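Local atomic coordinates of uncharacterized protein (PDB entry 3LFT), a protein that binds L-tryptophan between two alpha/beta lobes, probably as the substrate-binding component of an ABC transporter. Residues V67-P72 with I87-T92; A128-V133 with P215-A220; P171-I176 with D195-S200; T149-F154 with A189-I194; K21-G26 with V241-M246. One frame throughout, in Å; residues are numbered along the deposited sequence. Where two conformers were deposited one is given.

Contact 1: residues V67-P72 with I87-T92. With TRP (tryptophan), chain C.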
# COMPACT_ATOMS: atom_id res chain seq x y z
N VAL A 67 -8.99 10.11 9.59
CA VAL A 67 -7.86 9.66 8.77
C VAL A 67 -8.05 8.19 8.47
O VAL A 67 -8.26 7.42 9.41
CB VAL A 67 -6.51 9.83 9.52
CG1 VAL A 67 -5.33 9.45 8.62
CG2 VAL A 67 -6.35 11.28 10.02
N GLY A 68 -8.00 7.82 7.20
CA GLY A 68 -8.11 6.41 6.82
C GLY A 68 -6.79 5.91 6.28
O GLY A 68 -6.31 6.39 5.24
N ILE A 69 -6.20 4.95 6.98
CA ILE A 69 -4.94 4.32 6.54
C ILE A 69 -5.29 3.10 5.71
O ILE A 69 -5.86 2.13 6.24
CB ILE A 69 -4.02 3.92 7.73
CG1 ILE A 69 -3.84 5.09 8.71
CG2 ILE A 69 -2.66 3.45 7.17
CD1 ILE A 69 -2.96 4.78 9.94
N ALA A 70 -4.97 3.20 4.41
CA ALA A 70 -5.27 2.23 3.34
C ALA A 70 -6.65 2.49 2.75
O ALA A 70 -7.56 3.02 3.41
CB ALA A 70 -5.09 0.75 3.79
N THR A 71 -6.80 2.11 1.50
CA THR A 71 -7.98 2.41 0.70
C THR A 71 -9.31 1.97 1.35
O THR A 71 -10.22 2.79 1.43
CB THR A 71 -7.80 1.87 -0.75
OG1 THR A 71 -6.79 2.64 -1.40
CG2 THR A 71 -9.08 1.98 -1.57
N PRO A 72 -9.41 0.74 1.88
CA PRO A 72 -10.72 0.39 2.46
C PRO A 72 -11.10 1.25 3.67
O PRO A 72 -12.29 1.49 3.90
CB PRO A 72 -10.56 -1.07 2.87
CG PRO A 72 -9.50 -1.58 1.90
CD PRO A 72 -8.52 -0.43 1.80
N ILE A 87 -8.95 12.37 5.61
CA ILE A 87 -7.59 12.41 5.09
C ILE A 87 -7.15 10.99 4.73
O ILE A 87 -7.13 10.10 5.60
CB ILE A 87 -6.61 13.01 6.13
CG1 ILE A 87 -7.10 14.35 6.68
CG2 ILE A 87 -5.21 13.15 5.52
CD1 ILE A 87 -7.48 15.43 5.66
N MSE A 88 -6.81 10.79 3.47
CA MSE A 88 -6.28 9.53 2.99
C MSE A 88 -4.82 9.38 3.40
O MSE A 88 -4.00 10.27 3.14
CB MSE A 88 -6.31 9.50 1.46
CG MSE A 88 -7.71 9.68 0.84
SE MSE A 88 -7.66 9.67 -1.12
CE MSE A 88 -6.46 11.15 -1.44
N ALA A 89 -4.50 8.24 4.04
CA ALA A 89 -3.10 7.91 4.32
C ALA A 89 -2.69 6.71 3.48
O ALA A 89 -2.98 5.55 3.85
CB ALA A 89 -2.92 7.62 5.79
N ALA A 90 -2.01 7.00 2.37
CA ALA A 90 -1.50 5.99 1.45
C ALA A 90 -2.61 5.22 0.72
O ALA A 90 -2.78 4.01 0.88
CB ALA A 90 -0.51 5.03 2.15
N ILE A 91 -3.34 5.96 -0.12
CA ILE A 91 -4.37 5.39 -1.00
C ILE A 91 -3.74 5.38 -2.40
O ILE A 91 -3.42 6.42 -2.96
CB ILE A 91 -5.64 6.26 -0.97
CG1 ILE A 91 -6.51 5.93 0.26
CG2 ILE A 91 -6.50 6.06 -2.22
CD1 ILE A 91 -5.81 5.77 1.61
N THR A 92 -3.57 4.19 -2.96
CA THR A 92 -2.81 4.05 -4.21
C THR A 92 -3.47 4.73 -5.41
O THR A 92 -2.79 5.33 -6.25
CB THR A 92 -2.49 2.57 -4.48
OG1 THR A 92 -1.53 2.14 -3.50
CG2 THR A 92 -1.98 2.27 -5.88
N TRP C . -1.65 1.93 -0.68
CA TRP C . -2.48 0.84 -0.09
C TRP C . -3.93 1.09 -0.35
O TRP C . -4.79 0.55 0.35
CB TRP C . -2.18 0.73 1.42
CG TRP C . -0.73 0.39 1.68
CD1 TRP C . 0.29 1.27 2.04
CD2 TRP C . -0.12 -0.93 1.55
NE1 TRP C . 1.47 0.57 2.16
CE2 TRP C . 1.30 -0.72 1.87
CE3 TRP C . -0.62 -2.16 1.20
CZ2 TRP C . 2.14 -1.81 1.82
CZ3 TRP C . 0.26 -3.24 1.15
CH2 TRP C . 1.62 -3.05 1.47
OXT TRP C . -4.25 1.84 -1.28

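Contact 2: residues A128-V133 with P215-A220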
# COMPACT_ATOMS: atom_id res chain seq x y z
N ALA A 128 15.86 -7.44 -15.35
CA ALA A 128 17.29 -7.36 -15.06
C ALA A 128 17.75 -8.45 -14.10
O ALA A 128 18.82 -9.04 -14.28
CB ALA A 128 17.62 -5.99 -14.50
N LEU A 129 16.94 -8.72 -13.08
CA LEU A 129 17.35 -9.59 -11.99
C LEU A 129 17.08 -11.07 -12.27
O LEU A 129 17.86 -11.94 -11.88
CB LEU A 129 16.68 -9.13 -10.69
CG LEU A 129 17.06 -9.80 -9.38
CD1 LEU A 129 18.55 -9.69 -9.10
CD2 LEU A 129 16.26 -9.19 -8.25
N THR A 130 15.96 -11.35 -12.93
CA THR A 130 15.60 -12.72 -13.29
C THR A 130 15.27 -12.77 -14.78
O THR A 130 14.10 -12.82 -15.18
CB THR A 130 14.42 -13.27 -12.44
OG1 THR A 130 13.34 -12.33 -12.44
CG2 THR A 130 14.86 -13.54 -11.01
N PRO A 131 16.32 -12.74 -15.63
CA PRO A 131 16.06 -12.70 -17.06
C PRO A 131 15.41 -13.97 -17.62
O PRO A 131 14.93 -13.94 -18.75
CB PRO A 131 17.46 -12.49 -17.67
CG PRO A 131 18.42 -12.97 -16.61
CD PRO A 131 17.76 -12.63 -15.31
N ASN A 132 15.39 -15.06 -16.85
CA ASN A 132 14.75 -16.31 -17.29
C ASN A 132 13.23 -16.36 -17.06
O ASN A 132 12.55 -17.28 -17.53
CB ASN A 132 15.44 -17.53 -16.66
CG ASN A 132 15.16 -18.84 -17.42
OD1 ASN A 132 15.02 -18.87 -18.65
ND2 ASN A 132 15.13 -19.95 -16.68
N VAL A 133 12.70 -15.39 -16.32
CA VAL A 133 11.27 -15.32 -16.05
C VAL A 133 10.49 -14.89 -17.29
O VAL A 133 10.76 -13.84 -17.87
CB VAL A 133 11.01 -14.35 -14.88
CG1 VAL A 133 9.54 -13.90 -14.83
CG2 VAL A 133 11.42 -15.00 -13.57
N PRO A 215 10.76 -17.04 -7.66
CA PRO A 215 10.99 -15.73 -7.04
C PRO A 215 9.69 -14.96 -6.84
O PRO A 215 8.78 -15.03 -7.69
CB PRO A 215 11.85 -15.01 -8.08
CG PRO A 215 11.59 -15.72 -9.36
CD PRO A 215 11.34 -17.14 -9.00
N ILE A 216 9.61 -14.23 -5.74
CA ILE A 216 8.47 -13.37 -5.42
C ILE A 216 8.92 -11.92 -5.49
O ILE A 216 9.96 -11.55 -4.90
CB ILE A 216 7.90 -13.66 -4.02
CG1 ILE A 216 7.59 -15.15 -3.85
CG2 ILE A 216 6.62 -12.86 -3.78
CD1 ILE A 216 7.47 -15.54 -2.36
N TYR A 217 8.16 -11.11 -6.21
CA TYR A 217 8.39 -9.67 -6.30
C TYR A 217 7.20 -8.94 -5.66
O TYR A 217 6.25 -8.55 -6.36
CB TYR A 217 8.53 -9.25 -7.76
CG TYR A 217 9.83 -9.66 -8.43
CD1 TYR A 217 10.92 -8.79 -8.41
CD2 TYR A 217 9.96 -10.87 -9.12
CE1 TYR A 217 12.10 -9.11 -9.07
CE2 TYR A 217 11.17 -11.20 -9.77
CZ TYR A 217 12.22 -10.32 -9.72
OH TYR A 217 13.40 -10.60 -10.37
N PRO A 218 7.23 -8.76 -4.33
CA PRO A 218 6.06 -8.21 -3.62
C PRO A 218 6.30 -6.73 -3.32
O PRO A 218 7.38 -6.34 -2.88
CB PRO A 218 6.02 -9.04 -2.34
CG PRO A 218 7.51 -9.30 -2.03
CD PRO A 218 8.25 -9.26 -3.38
N SER A 219 5.27 -5.91 -3.54
CA SER A 219 5.41 -4.44 -3.51
C SER A 219 5.43 -3.81 -2.13
O SER A 219 4.66 -2.87 -1.84
CB SER A 219 4.32 -3.81 -4.38
OG SER A 219 4.40 -4.32 -5.70
N ALA A 220 6.30 -4.31 -1.25
CA ALA A 220 6.58 -3.66 0.03
C ALA A 220 7.87 -4.17 0.62
O ALA A 220 8.15 -5.37 0.55
CB ALA A 220 5.46 -3.93 1.04

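Contact 3: residues P171-I176 with D195-S200. With TRP (tryptophan), chain C.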
# COMPACT_ATOMS: atom_id res chain seq x y z
N PRO A 171 -10.52 -13.56 -2.96
CA PRO A 171 -11.44 -12.64 -2.27
C PRO A 171 -11.05 -12.31 -0.83
O PRO A 171 -11.59 -11.35 -0.25
CB PRO A 171 -12.76 -13.42 -2.27
CG PRO A 171 -12.34 -14.86 -2.24
CD PRO A 171 -11.09 -14.92 -3.10
N SER A 172 -10.16 -13.10 -0.25
CA SER A 172 -9.75 -12.97 1.15
C SER A 172 -8.44 -13.69 1.38
O SER A 172 -7.90 -14.33 0.47
CB SER A 172 -10.81 -13.55 2.10
OG SER A 172 -10.66 -14.96 2.20
N THR A 173 -7.94 -13.62 2.61
CA THR A 173 -6.68 -14.28 2.96
C THR A 173 -6.82 -15.80 2.99
O THR A 173 -5.83 -16.52 2.87
CB THR A 173 -6.13 -13.84 4.33
OG1 THR A 173 -7.16 -13.94 5.32
CG2 THR A 173 -5.61 -12.40 4.28
N ASN A 174 -8.05 -16.28 3.13
CA ASN A 174 -8.30 -17.73 3.22
C ASN A 174 -7.85 -18.54 2.01
O ASN A 174 -7.47 -19.70 2.14
CB ASN A 174 -9.78 -17.99 3.54
CG ASN A 174 -10.22 -17.36 4.85
OD1 ASN A 174 -11.15 -16.55 4.88
ND2 ASN A 174 -9.54 -17.73 5.94
N GLU A 175 -7.89 -17.91 0.83
CA GLU A 175 -7.61 -18.60 -0.42
C GLU A 175 -6.15 -18.48 -0.84
O GLU A 175 -5.76 -19.00 -1.89
CB GLU A 175 -8.54 -18.08 -1.54
CG GLU A 175 -10.04 -18.37 -1.35
CD GLU A 175 -10.72 -17.46 -0.34
OE1 GLU A 175 -10.21 -16.36 -0.06
OE2 GLU A 175 -11.79 -17.83 0.18
N ILE A 176 -5.32 -17.83 -0.02
CA ILE A 176 -3.92 -17.58 -0.42
C ILE A 176 -3.12 -18.87 -0.62
O ILE A 176 -2.52 -19.05 -1.69
CB ILE A 176 -3.17 -16.65 0.56
CG1 ILE A 176 -3.72 -15.22 0.47
CG2 ILE A 176 -1.64 -16.65 0.23
CD1 ILE A 176 -3.18 -14.27 1.54
N ASP A 195 -1.06 -4.33 -1.88
CA ASP A 195 -2.33 -5.02 -1.65
C ASP A 195 -2.39 -5.37 -0.17
O ASP A 195 -1.53 -6.09 0.35
CB ASP A 195 -2.37 -6.28 -2.53
CG ASP A 195 -3.67 -7.04 -2.39
OD1 ASP A 195 -3.91 -7.65 -1.33
OD2 ASP A 195 -4.48 -6.99 -3.36
N ASN A 196 -3.41 -4.88 0.53
CA ASN A 196 -3.50 -5.08 1.98
C ASN A 196 -3.79 -6.53 2.37
O ASN A 196 -3.30 -7.00 3.40
CB ASN A 196 -4.59 -4.20 2.57
CG ASN A 196 -4.28 -2.74 2.40
OD1 ASN A 196 -3.43 -2.20 3.11
ND2 ASN A 196 -4.96 -2.08 1.47
N THR A 197 -4.60 -7.21 1.57
CA THR A 197 -4.96 -8.61 1.84
C THR A 197 -3.71 -9.49 1.80
O THR A 197 -3.42 -10.22 2.75
CB THR A 197 -6.05 -9.12 0.84
OG1 THR A 197 -7.19 -8.24 0.91
CG2 THR A 197 -6.48 -10.56 1.14
N ILE A 198 -2.95 -9.39 0.71
CA ILE A 198 -1.77 -10.23 0.58
C ILE A 198 -0.72 -9.76 1.58
O ILE A 198 -0.02 -10.59 2.17
CB ILE A 198 -1.22 -10.25 -0.86
CG1 ILE A 198 -2.33 -10.61 -1.86
CG2 ILE A 198 -0.03 -11.21 -1.00
CD1 ILE A 198 -3.04 -11.96 -1.64
N ALA A 199 -0.62 -8.45 1.82
CA ALA A 199 0.39 -8.01 2.80
C ALA A 199 0.11 -8.56 4.19
O ALA A 199 1.03 -8.91 4.95
CB ALA A 199 0.51 -6.49 2.84
N SER A 200 -1.17 -8.64 4.54
CA SER A 200 -1.57 -9.16 5.85
C SER A 200 -1.35 -10.67 5.96
O SER A 200 -1.23 -11.18 7.08
CB SER A 200 -3.03 -8.78 6.14
OG SER A 200 -3.92 -9.60 5.41
N TRP C . -1.65 1.93 -0.68
CA TRP C . -2.48 0.84 -0.09
C TRP C . -3.93 1.09 -0.35
O TRP C . -4.79 0.55 0.35
CB TRP C . -2.18 0.73 1.42
CG TRP C . -0.73 0.39 1.68
CD1 TRP C . 0.29 1.27 2.04
CD2 TRP C . -0.12 -0.93 1.55
NE1 TRP C . 1.47 0.57 2.16
CE2 TRP C . 1.30 -0.72 1.87
CE3 TRP C . -0.62 -2.16 1.20
CZ2 TRP C . 2.14 -1.81 1.82
CZ3 TRP C . 0.26 -3.24 1.15
CH2 TRP C . 1.62 -3.05 1.47
OXT TRP C . -4.25 1.84 -1.28

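Contact 4: residues T149-F154 with A189-I194. With TRP (tryptophan), chain C.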
# COMPACT_ATOMS: atom_id res chain seq x y z
N THR A 149 -6.41 -1.41 -10.20
CA THR A 149 -5.69 -0.43 -11.00
C THR A 149 -4.23 -0.88 -11.22
O THR A 149 -3.68 -0.78 -12.32
CB THR A 149 -5.72 0.94 -10.24
OG1 THR A 149 -7.08 1.36 -10.07
CG2 THR A 149 -4.90 2.00 -10.99
N GLN A 150 -3.60 -1.35 -10.15
CA GLN A 150 -2.18 -1.71 -10.24
C GLN A 150 -1.93 -2.89 -11.15
O GLN A 150 -0.95 -2.91 -11.90
CB GLN A 150 -1.63 -2.03 -8.85
CG GLN A 150 -1.55 -0.86 -7.91
CD GLN A 150 -1.13 -1.32 -6.56
OE1 GLN A 150 0.05 -1.61 -6.35
NE2 GLN A 150 -2.09 -1.43 -5.63
N VAL A 151 -2.83 -3.87 -11.09
CA VAL A 151 -2.74 -5.03 -11.95
C VAL A 151 -2.85 -4.64 -13.43
O VAL A 151 -2.06 -5.10 -14.25
CB VAL A 151 -3.79 -6.11 -11.55
CG1 VAL A 151 -3.79 -7.26 -12.57
CG2 VAL A 151 -3.46 -6.64 -10.18
N GLU A 152 -3.80 -3.76 -13.76
CA GLU A 152 -3.96 -3.25 -15.13
C GLU A 152 -2.66 -2.59 -15.61
O GLU A 152 -2.18 -2.90 -16.70
CB GLU A 152 -5.12 -2.26 -15.23
CG GLU A 152 -6.51 -2.87 -15.05
CD GLU A 152 -7.59 -1.82 -14.82
OE1 GLU A 152 -7.25 -0.62 -14.69
OE2 GLU A 152 -8.78 -2.19 -14.78
N GLU A 153 -2.10 -1.68 -14.81
CA GLU A 153 -0.92 -0.93 -15.22
C GLU A 153 0.30 -1.84 -15.35
O GLU A 153 1.08 -1.73 -16.30
CB GLU A 153 -0.66 0.22 -14.24
CG GLU A 153 -1.71 1.33 -14.29
CD GLU A 153 -1.33 2.56 -13.48
OE1 GLU A 153 -0.12 2.75 -13.18
OE2 GLU A 153 -2.25 3.33 -13.15
N PHE A 154 0.46 -2.74 -14.40
CA PHE A 154 1.58 -3.68 -14.43
C PHE A 154 1.52 -4.59 -15.65
O PHE A 154 2.51 -4.81 -16.31
CB PHE A 154 1.66 -4.47 -13.11
CG PHE A 154 2.81 -5.46 -13.05
CD1 PHE A 154 4.06 -5.06 -12.60
CD2 PHE A 154 2.63 -6.78 -13.45
CE1 PHE A 154 5.11 -5.97 -12.53
CE2 PHE A 154 3.67 -7.70 -13.37
CZ PHE A 154 4.93 -7.28 -12.92
N ALA A 189 7.29 -16.58 -11.81
CA ALA A 189 7.50 -15.63 -10.72
C ALA A 189 6.16 -15.16 -10.24
O ALA A 189 5.19 -15.15 -11.01
CB ALA A 189 8.34 -14.43 -11.21
N ILE A 190 6.11 -14.78 -8.97
CA ILE A 190 4.91 -14.22 -8.35
C ILE A 190 5.14 -12.74 -8.15
O ILE A 190 6.18 -12.36 -7.63
CB ILE A 190 4.61 -14.89 -6.98
CG1 ILE A 190 4.35 -16.39 -7.14
CG2 ILE A 190 3.41 -14.20 -6.28
CD1 ILE A 190 4.45 -17.16 -5.83
N TRP A 191 4.18 -11.92 -8.57
CA TRP A 191 4.18 -10.48 -8.31
C TRP A 191 2.97 -10.11 -7.48
O TRP A 191 1.87 -10.61 -7.69
CB TRP A 191 4.21 -9.69 -9.63
CG TRP A 191 4.02 -8.22 -9.48
CD1 TRP A 191 4.96 -7.30 -9.12
CD2 TRP A 191 2.80 -7.50 -9.68
NE1 TRP A 191 4.40 -6.04 -9.08
CE2 TRP A 191 3.08 -6.14 -9.45
CE3 TRP A 191 1.51 -7.87 -10.09
CZ2 TRP A 191 2.09 -5.14 -9.57
CZ3 TRP A 191 0.53 -6.88 -10.21
CH2 TRP A 191 0.83 -5.53 -9.96
N VAL A 192 3.20 -9.26 -6.48
CA VAL A 192 2.12 -8.80 -5.58
C VAL A 192 2.09 -7.29 -5.62
O VAL A 192 3.12 -6.66 -5.37
CB VAL A 192 2.35 -9.24 -4.12
CG1 VAL A 192 1.17 -8.81 -3.25
CG2 VAL A 192 2.52 -10.76 -4.03
N PRO A 193 0.94 -6.68 -5.95
CA PRO A 193 0.83 -5.22 -5.90
C PRO A 193 0.82 -4.71 -4.46
O PRO A 193 0.98 -5.49 -3.49
CB PRO A 193 -0.48 -4.93 -6.63
CG PRO A 193 -1.28 -6.17 -6.51
CD PRO A 193 -0.31 -7.32 -6.39
N ILE A 194 0.63 -3.40 -4.31
CA ILE A 194 0.45 -2.78 -3.00
C ILE A 194 -0.97 -3.17 -2.54
O ILE A 194 -1.94 -2.46 -2.82
CB ILE A 194 0.68 -1.25 -3.04
CG1 ILE A 194 2.01 -0.89 -3.69
CG2 ILE A 194 0.63 -0.68 -1.63
CD1 ILE A 194 2.13 0.62 -3.96
N TRP C . -1.65 1.93 -0.68
CA TRP C . -2.48 0.84 -0.09
C TRP C . -3.93 1.09 -0.35
O TRP C . -4.79 0.55 0.35
CB TRP C . -2.18 0.73 1.42
CG TRP C . -0.73 0.39 1.68
CD1 TRP C . 0.29 1.27 2.04
CD2 TRP C . -0.12 -0.93 1.55
NE1 TRP C . 1.47 0.57 2.16
CE2 TRP C . 1.30 -0.72 1.87
CE3 TRP C . -0.62 -2.16 1.20
CZ2 TRP C . 2.14 -1.81 1.82
CZ3 TRP C . 0.26 -3.24 1.15
CH2 TRP C . 1.62 -3.05 1.47
OXT TRP C . -4.25 1.84 -1.28

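Contact 5: residues K21-G26 with V241-M246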
# COMPACT_ATOMS: atom_id res chain seq x y z
N LYS A 21 3.12 5.39 12.45
CA LYS A 21 4.24 5.99 13.18
C LYS A 21 4.62 7.31 12.52
O LYS A 21 4.83 8.33 13.20
CB LYS A 21 5.44 5.02 13.22
CG LYS A 21 6.81 5.67 13.44
CD LYS A 21 7.08 6.00 14.90
CE LYS A 21 8.44 6.64 15.04
NZ LYS A 21 9.33 6.32 13.88
N GLY A 22 4.72 7.30 11.19
CA GLY A 22 5.01 8.53 10.42
C GLY A 22 3.98 9.63 10.64
O GLY A 22 4.34 10.79 10.80
N ILE A 23 2.69 9.26 10.68
CA ILE A 23 1.64 10.24 10.97
C ILE A 23 1.91 10.92 12.31
O ILE A 23 1.86 12.15 12.41
CB ILE A 23 0.24 9.58 10.94
CG1 ILE A 23 -0.16 9.21 9.51
CG2 ILE A 23 -0.82 10.49 11.62
CD1 ILE A 23 -1.37 8.29 9.42
N GLN A 24 2.15 10.10 13.34
CA GLN A 24 2.43 10.63 14.66
C GLN A 24 3.66 11.52 14.67
O GLN A 24 3.66 12.56 15.31
CB GLN A 24 2.61 9.49 15.65
CG GLN A 24 1.34 8.69 15.90
CD GLN A 24 1.59 7.46 16.74
OE1 GLN A 24 1.14 7.36 17.89
NE2 GLN A 24 2.30 6.49 16.17
N ASP A 25 4.71 11.12 13.93
CA ASP A 25 5.93 11.93 13.89
C ASP A 25 5.64 13.25 13.21
O ASP A 25 6.14 14.28 13.66
CB ASP A 25 7.03 11.19 13.14
CG ASP A 25 7.54 9.97 13.89
OD1 ASP A 25 7.29 9.82 15.12
OD2 ASP A 25 8.24 9.16 13.23
N GLY A 26 4.84 13.24 12.14
CA GLY A 26 4.57 14.49 11.39
C GLY A 26 3.72 15.44 12.21
O GLY A 26 3.97 16.64 12.24
N VAL A 241 4.61 10.66 7.42
CA VAL A 241 4.94 12.05 7.78
C VAL A 241 4.19 13.03 6.90
O VAL A 241 3.63 14.02 7.39
CB VAL A 241 6.47 12.30 7.70
CG1 VAL A 241 6.80 13.78 7.95
CG2 VAL A 241 7.18 11.44 8.72
N ALA A 242 4.13 12.76 5.60
CA ALA A 242 3.44 13.66 4.69
C ALA A 242 1.94 13.71 5.01
O ALA A 242 1.32 14.77 4.93
CB ALA A 242 3.65 13.21 3.24
N THR A 243 1.38 12.58 5.43
CA THR A 243 -0.01 12.55 5.85
C THR A 243 -0.18 13.40 7.11
O THR A 243 -1.13 14.18 7.22
CB THR A 243 -0.48 11.13 6.13
OG1 THR A 243 -0.34 10.31 4.96
CG2 THR A 243 -1.93 11.10 6.57
N GLY A 244 0.74 13.25 8.07
CA GLY A 244 0.69 14.09 9.28
C GLY A 244 0.67 15.57 8.96
O GLY A 244 -0.10 16.34 9.56
N LYS A 245 1.53 15.98 8.06
CA LYS A 245 1.56 17.38 7.68
C LYS A 245 0.29 17.86 7.01
O LYS A 245 -0.13 18.99 7.26
CB LYS A 245 2.79 17.67 6.84
CG LYS A 245 4.03 17.59 7.72
CD LYS A 245 5.32 17.83 7.00
CE LYS A 245 6.48 17.71 7.98
NZ LYS A 245 6.48 18.77 9.02
N MSE A 246 -0.35 17.02 6.20
CA MSE A 246 -1.64 17.40 5.59
C MSE A 246 -2.75 17.45 6.63
O MSE A 246 -3.62 18.32 6.54
CB MSE A 246 -2.02 16.46 4.44
CG MSE A 246 -1.02 16.56 3.29
SE MSE A 246 -1.60 15.60 1.72
CE MSE A 246 -2.96 16.84 1.12

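Contact 1: residues V67-P72 with I87-T92
Ile91 holds CG1 anti to its carbonyl carbon (chi1 -82°), and a chi2 of 45° carries CD1 back against residues 67-72, 3.6 Å from Ala70 C. Its CG2 branch reaches Thr71 OG1 at 3.5 Å. That hydroxyl stands beside the backbone N of Thr71 (chi1 -69°), and both groups grip the carboxylate of the bound tryptophan: Thr71 OG1 donates to OXT at 2.7 Å, while Thr71 N gives O an almost straight bond of 2.8 Å. Thr92 N adds a second bond to OXT. The ligand N donates to Ala90 O and Thr92 OG1, both in 87-92. With the carboxylate at the start of helix 71-80, the helix end would probably help offset its charge. Behind the pocket the strands run parallel, joined by Gly68 N to Ile87 O, Ala89 N to Gly68 O and Ala70 N to Ala89 O. Ala89 CB packs against Ile69 CG1 (4.0 Å) and Val67 CG1 (4.1 Å). This is a beta-alpha-beta unit binding its ligand at the C-terminal strand ends. Strand 3-9 pairs with the other edge of 65-69, helices 14-29 and 236-251 cover the face bearing Ile69 and Ala89, and helix 145-160 approaches Thr71 and Thr92.

Contact 2: residues A128-V133 with P215-A220
Thr130 OG1 is gripped twice: it shares a 2.7 Å hydrogen bond with Tyr217 OH across the contact, and it is also hydrogen-bonded to Ile126 O in the last turn of the preceding helix 119-129. The two side chains reach toward each other tip to tip, with OG1 arriving at the edge of the phenol, near the ring plane. A chi1 of 50° sets OG1 between the backbone N and the carbonyl carbon of Thr130, and leaves CG2 beside the same phenol oxygen, 3.3 Å from Tyr217 OH. Leu129 closes in as well, its CB 3.6 Å from Tyr217 OH and its CD2 4.2 Å from Tyr217 CE1, so the hydroxyl pair sits among carbons in a buried spot. Beside it, Pro215 CG takes looser apolar contacts from Thr130 CG2 and Val133 CG2, each at 4.3 Å. Thr130 to Val133 form a type I turn, closed by Val133 N to Thr130 O. Far from the tryptophan, about 13 Å from the Tyr217 side chain, the contact ties the end of helix 119-129 to strand 216-218, an outer strand of the four-stranded sheet, which has 189-192 as its neighbour; Ala230 of strand 230-233 touches both Leu129 and Tyr217.

Contact 3: residues P171-I176 with D195-S200
Helix 196-200 lines the tryptophan pocket, and its Thr197 and Ile198 pack against the loop leading into helix 176-183, through Ser172 and Ile176. A chi1 of -56° puts Thr197 OG1 beside the backbone N, where it hydrogen-bonds Glu144; the CG2 branch, anti to N, is pressed to the loop backbone, 3.7 Å from Ser172 C. Deeper in, Ile198 is bent at chi2 (-58°), which brings CD1 to 3.9 Å from Ile176 CD1 as the two side chains cross. Thr173 CG2 also borders Thr197 and Ser200, but its residue was modelled in two conformers and that touch is less certain. Each side has its own polar bonds. Ser172 OG accepts from Asn174 N in an ST turn and donates to Glu175 OE1 at 2.7 Å, on the syn side of the carboxylate. Asp195 is the N-cap of the helix: Ile198 N gives OD1 a bond of 2.8 Å, while OD2 is held by Ser147 OG and Ser141 N. The opposite flank of the helix meets the ligand, where Asn196 ND2 donates to tryptophan O at 2.9 Å and Ala199 CB lies 3.7 Å from the indole CZ3. Ile176, opening helix 176-183, and Ile198 continue into Val205 of helix 202-208, and Ile198 also rests on strands 135-141 and 164-170.

Contact 4: residues T149-F154 with A189-I194
The Gln150 side-chain amide binds both backbone polar groups of Ile194: OE1 accepts from Ile194 N at 2.8 Å, and NE2 donates to Ile194 O at 3.0 Å, approaching from above the carbonyl plane. An extended chi2 (175°) carries CD out from the helix to that position. Asn146 backs up the pair, its O bonded to NE2 and its ND2 to Ile194 O. Thus held, Ile194 lays CG2 against the indole of the bound tryptophan, 3.3 Å from CD2. Outward, the Phe154 ring stacks face to face on the five-membered ring of Trp191, centroids 3.7 Å apart and planes 7° from parallel. Phe154 CB makes a CH-pi contact over the six-membered ring, and Val151 CG2 comes to the indole edge, 4.0 Å from Trp191 CZ3. Pro193 N lies over the opposite face of the Trp191 indole, while Trp191 NE1 is hydrogen-bonded to Gln122 OE1. The contact lays helix 145-160 on strand 189-192, whose sheet neighbours are 135-141 and 216-218, with helix 119-129 flanking Phe154.

Contact 5: residues K21-G26 with V241-M246
The flat group in play is the Gly22 peptide, whose carbonyl oxygen is met by Val241 CA and CG2. That oxygen accepts a CA-H...O contact from Val241 CA, 3.3 Å away and 136° at the hydrogen, while inside its own helix it takes the usual bond from Gly26 N. Val241 CG2 touches Gly22 O at 3.6 Å; with CG1 anti to the backbone N (chi1 175°), CG2 falls beside the N and toward the Gly22 turn. Further along, the Ile23 carbonyl oxygen lies 3.9 Å from Gly244 CA. Three glycines, Gly22, Gly26 and Gly244, let the backbones come almost into touch: the CA atoms of Ile23 and Gly244 are 4.3 Å apart, those of Gly26 and Val241 4.4 Å. The two short helical segments accordingly approach to 6.6 Å between axes, crossing at -46°, a close glycine-mediated helix pair without a hydrogen bond between the segments. On the side toward the sheet, Ile23 CG1 packs on Thr243 CB at 3.9 Å. Thr243 OG1 is turned to its own helix and bonds Leu239 O. Lys245 NZ makes salt bridges to Glu29 and Glu30, at and just past the C-terminal end of helix 14-29. Together helices 14-29 and 236-251 lie over one face of the six-stranded sheet, with Ile23 and Thr243 both on Ala89 of strand 86-89, and Thr243 also on Val113 of strand 110-115.

How the contacts relate
Contacts 1 and 5 belong to the lobe with the six-stranded sheet and touch directly, Ile69 meeting Ile23 and Ile87 meeting Thr243; contacts 2, 3 and 4 belong to the other lobe. Tryptophan bridges the lobes: contact 1 supplies most of the hydrogen bonds to its amino and carboxylate groups, contact 3 one hydrogen bond from an asparagine side chain, and contact 4 an apolar surface for the indole. Contacts 1, 2, 4 and 5 are largely buried, whereas contact 3 reaches the surface. Contacts 2 and 4 share the four-stranded sheet through neighbouring strands, one using a hydroxyl pair, the other an amide and an aromatic stack. Contact 5 rests mainly on close glycine backbones, with a little apolar packing.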